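Local atomic coordinates of Two-component response regulator, LuxR family (Aurantimonas sp., PDB entry 3CZ5), a protein that probably acts as a DNA-binding transcription regulator of the LuxR family, controlled through its CheY-like receiver domain, the part described here. Residues Ile25-Tyr31 and Leu115-Glu120. Numbering follows the deposited sequence.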
ATOM      1  N   ILE A  25       5.304  -4.844 -10.631  1.00 21.47           N
ATOM      2  CA  ILE A  25       4.596  -5.835  -9.880  1.00 22.06           C
ATOM      3  C   ILE A  25       4.321  -7.082 -10.696  1.00 23.43           C
ATOM      4  O   ILE A  25       4.271  -8.216 -10.136  1.00 25.55           O
ATOM      5  CB  ILE A  25       3.270  -5.312  -9.378  1.00 21.11           C
ATOM      6  CG1 ILE A  25       3.487  -4.008  -8.611  1.00 25.79           C
ATOM      7  CG2 ILE A  25       2.695  -6.273  -8.393  1.00 24.92           C
ATOM      8  CD1 ILE A  25       2.422  -3.676  -7.664  1.00 18.39           C
ATOM      9  N   GLU A  26       4.143  -6.914 -12.004  1.00 21.20           N
ATOM     10  CA  GLU A  26       3.687  -8.068 -12.771  1.00 18.84           C
ATOM     11  C   GLU A  26       4.803  -8.928 -13.275  1.00 18.70           C
ATOM     12  O   GLU A  26       4.571  -9.921 -13.935  1.00 17.81           O
ATOM     13  CB  GLU A  26       2.761  -7.691 -13.890  1.00 17.71           C
ATOM     14  CG  GLU A  26       1.417  -7.304 -13.417  1.00 30.66           C
ATOM     15  CD  GLU A  26       0.542  -6.985 -14.587  1.00 21.23           C
ATOM     16  OE1 GLU A  26       1.087  -7.177 -15.701  1.00 30.71           O
ATOM     17  OE2 GLU A  26      -0.661  -6.604 -14.405  1.00 30.98           O
ATOM     18  N   ARG A  27       6.026  -8.590 -12.932  1.00 20.77           N
ATOM     19  CA  ARG A  27       7.135  -9.465 -13.314  1.00 22.78           C
ATOM     20  C   ARG A  27       7.176 -10.629 -12.325  1.00 23.25           C
ATOM     21  O   ARG A  27       7.800 -11.666 -12.596  1.00 23.94           O
ATOM     22  CB  ARG A  27       8.469  -8.719 -13.384  1.00 24.13           C
ATOM     23  CG  ARG A  27       8.348  -7.352 -14.135  1.00 51.86           C
ATOM     24  CD  ARG A  27       9.711  -6.671 -14.416  1.00 28.11           C
ATOM     25  NE  ARG A  27       9.736  -5.843 -15.640  1.00 53.05           N
ATOM     26  CZ  ARG A  27       9.737  -4.496 -15.666  1.00 30.71           C
ATOM     27  NH1 ARG A  27       9.710  -3.807 -14.513  1.00 53.59           N
ATOM     28  NH2 ARG A  27       9.782  -3.835 -16.827  1.00 52.68           N
ATOM     29  N   ARG A  28       6.489 -10.475 -11.194  1.00 22.43           N
ATOM     30  CA  ARG A  28       6.361 -11.570 -10.272  1.00 22.89           C
ATOM     31  C   ARG A  28       5.148 -12.313 -10.775  1.00 23.92           C
ATOM     32  O   ARG A  28       4.052 -11.801 -10.684  1.00 23.93           O
ATOM     33  CB  ARG A  28       6.220 -11.046  -8.848  1.00 23.11           C
ATOM     34  CG  ARG A  28       5.296 -11.746  -7.874  1.00  8.36           C
ATOM     35  CD  ARG A  28       5.348 -13.287  -7.847  1.00 24.12           C
ATOM     36  NE  ARG A  28       5.167 -13.913  -6.520  1.00  7.97           N
ATOM     37  CZ  ARG A  28       4.246 -14.837  -6.247  1.00 23.98           C
ATOM     38  NH1 ARG A  28       3.394 -15.248  -7.199  1.00  7.26           N
ATOM     39  NH2 ARG A  28       4.176 -15.341  -5.017  1.00  7.53           N
ATOM     40  N   PRO A  29       5.363 -13.518 -11.358  1.00 25.09           N
ATOM     41  CA  PRO A  29       4.276 -14.110 -12.131  1.00 24.59           C
ATOM     42  C   PRO A  29       3.269 -14.593 -11.127  1.00 23.63           C
ATOM     43  O   PRO A  29       3.616 -14.716  -9.957  1.00 22.97           O
ATOM     44  CB  PRO A  29       4.975 -15.243 -12.923  1.00 24.30           C
ATOM     45  CG  PRO A  29       6.070 -15.636 -12.118  1.00  8.34           C
ATOM     46  CD  PRO A  29       6.512 -14.452 -11.248  1.00 24.64           C
ATOM     47  N   GLY A  30       2.032 -14.798 -11.569  1.00 24.41           N
ATOM     48  CA  GLY A  30       0.894 -14.890 -10.649  1.00 26.47           C
ATOM     49  C   GLY A  30       0.237 -13.556 -10.219  1.00 28.08           C
ATOM     50  O   GLY A  30      -0.953 -13.494  -9.978  1.00 29.94           O
ATOM     51  N   TYR A  31       0.989 -12.478 -10.118  1.00 26.80           N
ATOM     52  CA  TYR A  31       0.421 -11.221  -9.686  1.00 26.73           C
ATOM     53  C   TYR A  31      -0.310 -10.380 -10.789  1.00 26.00           C
ATOM     54  O   TYR A  31       0.320  -9.892 -11.698  1.00 25.99           O
ATOM     55  CB  TYR A  31       1.556 -10.400  -9.072  1.00 27.49           C
ATOM     56  CG  TYR A  31       1.971 -10.907  -7.684  1.00 37.30           C
ATOM     57  CD1 TYR A  31       1.651 -12.219  -7.255  1.00 28.63           C
ATOM     58  CD2 TYR A  31       2.707 -10.094  -6.810  1.00 27.35           C
ATOM     59  CE1 TYR A  31       2.042 -12.679  -5.942  1.00 36.85           C
ATOM     60  CE2 TYR A  31       3.060 -10.522  -5.542  1.00 36.56           C
ATOM     61  CZ  TYR A  31       2.756 -11.817  -5.104  1.00 28.35           C
ATOM     62  OH  TYR A  31       3.163 -12.189  -3.833  1.00 35.92           O
ATOM     63  N   LEU A 115       8.754  -3.383  -2.945  1.00 29.25           N
ATOM     64  CA  LEU A 115       7.401  -3.374  -3.303  1.00 26.19           C
ATOM     65  C   LEU A 115       6.912  -4.831  -3.393  1.00 25.50           C
ATOM     66  O   LEU A 115       5.999  -5.240  -2.660  1.00 24.42           O
ATOM     67  CB  LEU A 115       7.289  -2.621  -4.619  1.00 24.68           C
ATOM     68  CG  LEU A 115       5.840  -2.623  -5.006  1.00 16.95           C
ATOM     69  CD1 LEU A 115       4.993  -2.268  -3.750  1.00 24.65           C
ATOM     70  CD2 LEU A 115       5.566  -1.686  -6.124  1.00 23.76           C
ATOM     71  N   VAL A 116       7.528  -5.648  -4.255  1.00 25.40           N
ATOM     72  CA  VAL A 116       6.942  -6.945  -4.442  1.00 24.67           C
ATOM     73  C   VAL A 116       7.072  -7.772  -3.186  1.00 24.33           C
ATOM     74  O   VAL A 116       6.101  -8.288  -2.682  1.00 24.79           O
ATOM     75  CB  VAL A 116       7.511  -7.648  -5.582  1.00 25.32           C
ATOM     76  CG1 VAL A 116       7.335  -9.155  -5.361  1.00 26.39           C
ATOM     77  CG2 VAL A 116       6.815  -7.188  -6.837  1.00 25.83           C
ATOM     78  N   GLN A 117       8.258  -7.855  -2.626  1.00 24.11           N
ATOM     79  CA  GLN A 117       8.398  -8.459  -1.286  1.00 24.68           C
ATOM     80  C   GLN A 117       7.279  -8.095  -0.289  1.00 22.31           C
ATOM     81  O   GLN A 117       6.597  -8.991   0.262  1.00 22.28           O
ATOM     82  CB  GLN A 117       9.717  -8.047  -0.642  1.00 27.39           C
ATOM     83  CG  GLN A 117      10.904  -8.275  -1.454  1.00 62.07           C
ATOM     84  CD  GLN A 117      11.358  -9.630  -1.189  1.00 30.42           C
ATOM     85  OE1 GLN A 117      11.099 -10.164  -0.098  1.00 62.53           O
ATOM     86  NE2 GLN A 117      12.030 -10.249  -2.172  1.00 62.84           N
ATOM     87  N   ALA A 118       7.124  -6.799  -0.015  1.00 19.66           N
ATOM     88  CA  ALA A 118       6.009  -6.351   0.825  1.00 17.55           C
ATOM     89  C   ALA A 118       4.689  -6.989   0.377  1.00 15.85           C
ATOM     90  O   ALA A 118       4.063  -7.748   1.106  1.00 15.38           O
ATOM     91  CB  ALA A 118       5.894  -4.873   0.754  1.00 17.96           C
ATOM     92  N   ILE A 119       4.242  -6.687  -0.823  1.00 15.55           N
ATOM     93  CA  ILE A 119       3.053  -7.377  -1.316  1.00 17.88           C
ATOM     94  C   ILE A 119       3.046  -8.923  -0.968  1.00 19.91           C
ATOM     95  O   ILE A 119       2.020  -9.469  -0.505  1.00 19.38           O
ATOM     96  CB  ILE A 119       2.984  -7.229  -2.817  1.00 17.62           C
ATOM     97  CG1 ILE A 119       2.665  -5.808  -3.181  1.00 16.95           C
ATOM     98  CG2 ILE A 119       1.967  -8.168  -3.450  1.00 15.10           C
ATOM     99  CD1 ILE A 119       2.837  -5.563  -4.681  1.00 18.46           C
ATOM    100  N   GLU A 120       4.177  -9.585  -1.239  1.00 21.89           N
ATOM    101  CA  GLU A 120       4.365 -10.999  -0.995  1.00 25.21           C
ATOM    102  C   GLU A 120       4.088 -11.355   0.461  1.00 27.90           C
ATOM    103  O   GLU A 120       3.309 -12.280   0.743  1.00 30.25           O
ATOM    104  CB  GLU A 120       5.794 -11.433  -1.309  1.00 25.61           C
ATOM    105  CG  GLU A 120       6.236 -11.098  -2.713  1.00 25.32           C
ATOM    106  CD  GLU A 120       7.044 -12.233  -3.390  1.00 27.42           C
ATOM    107  OE1 GLU A 120       6.523 -12.790  -4.411  1.00 25.20           O
ATOM    108  OE2 GLU A 120       8.182 -12.553  -2.901  1.00 25.11           O
TER
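An apolar contact bordered on its more exposed side by a salt bridge joins the end of helix 15-25, the loop after it and the start of strand 31-37 to helix 114-122, within the doubly wound, CheY-like alpha/beta fold of the receiver domain. The two helices lie on the same side of the parallel sheet, so branched aliphatic side chains suit the space between them. Ile25 crosses Ile119 at about a right angle, its CD1 3.6 Å from CD1 of Ile119, and its CG1 lies 4.0 Å from CD2 of Leu115. Leu115 and Ile119 also touch Leu83 of strand 82-86, in the middle of the sheet. The two methyls of Val116 serve both neighbours: CG2 reaches CA of Ile25, and CG1 packs on the aliphatic CB and CG of Arg28. Tyr31 and Ile119 run past each other in opposite directions, bringing CG2 of Ile119 to CE2 of the ring, while the hydroxyl comes up against CA and CG of Glu120.

Towards solvent, longer charged chains take over. Bends at chi2 (44°) and chi3 (144°) fold Arg28 back, placing its CG over one face of the Tyr31 ring. NE of Arg28 meets OE1 of Glu120 at 2.7 Å, nearly straight at 165°. With an alanine here, the Glu120 carboxylate is likely to be left without its countercharge and the Tyr31 ring without the chain over its face. NH2 bonds Ser4, and NH1 of Arg28 donates to Pro29 O (2.8 Å), fixing the guanidinium's rotation.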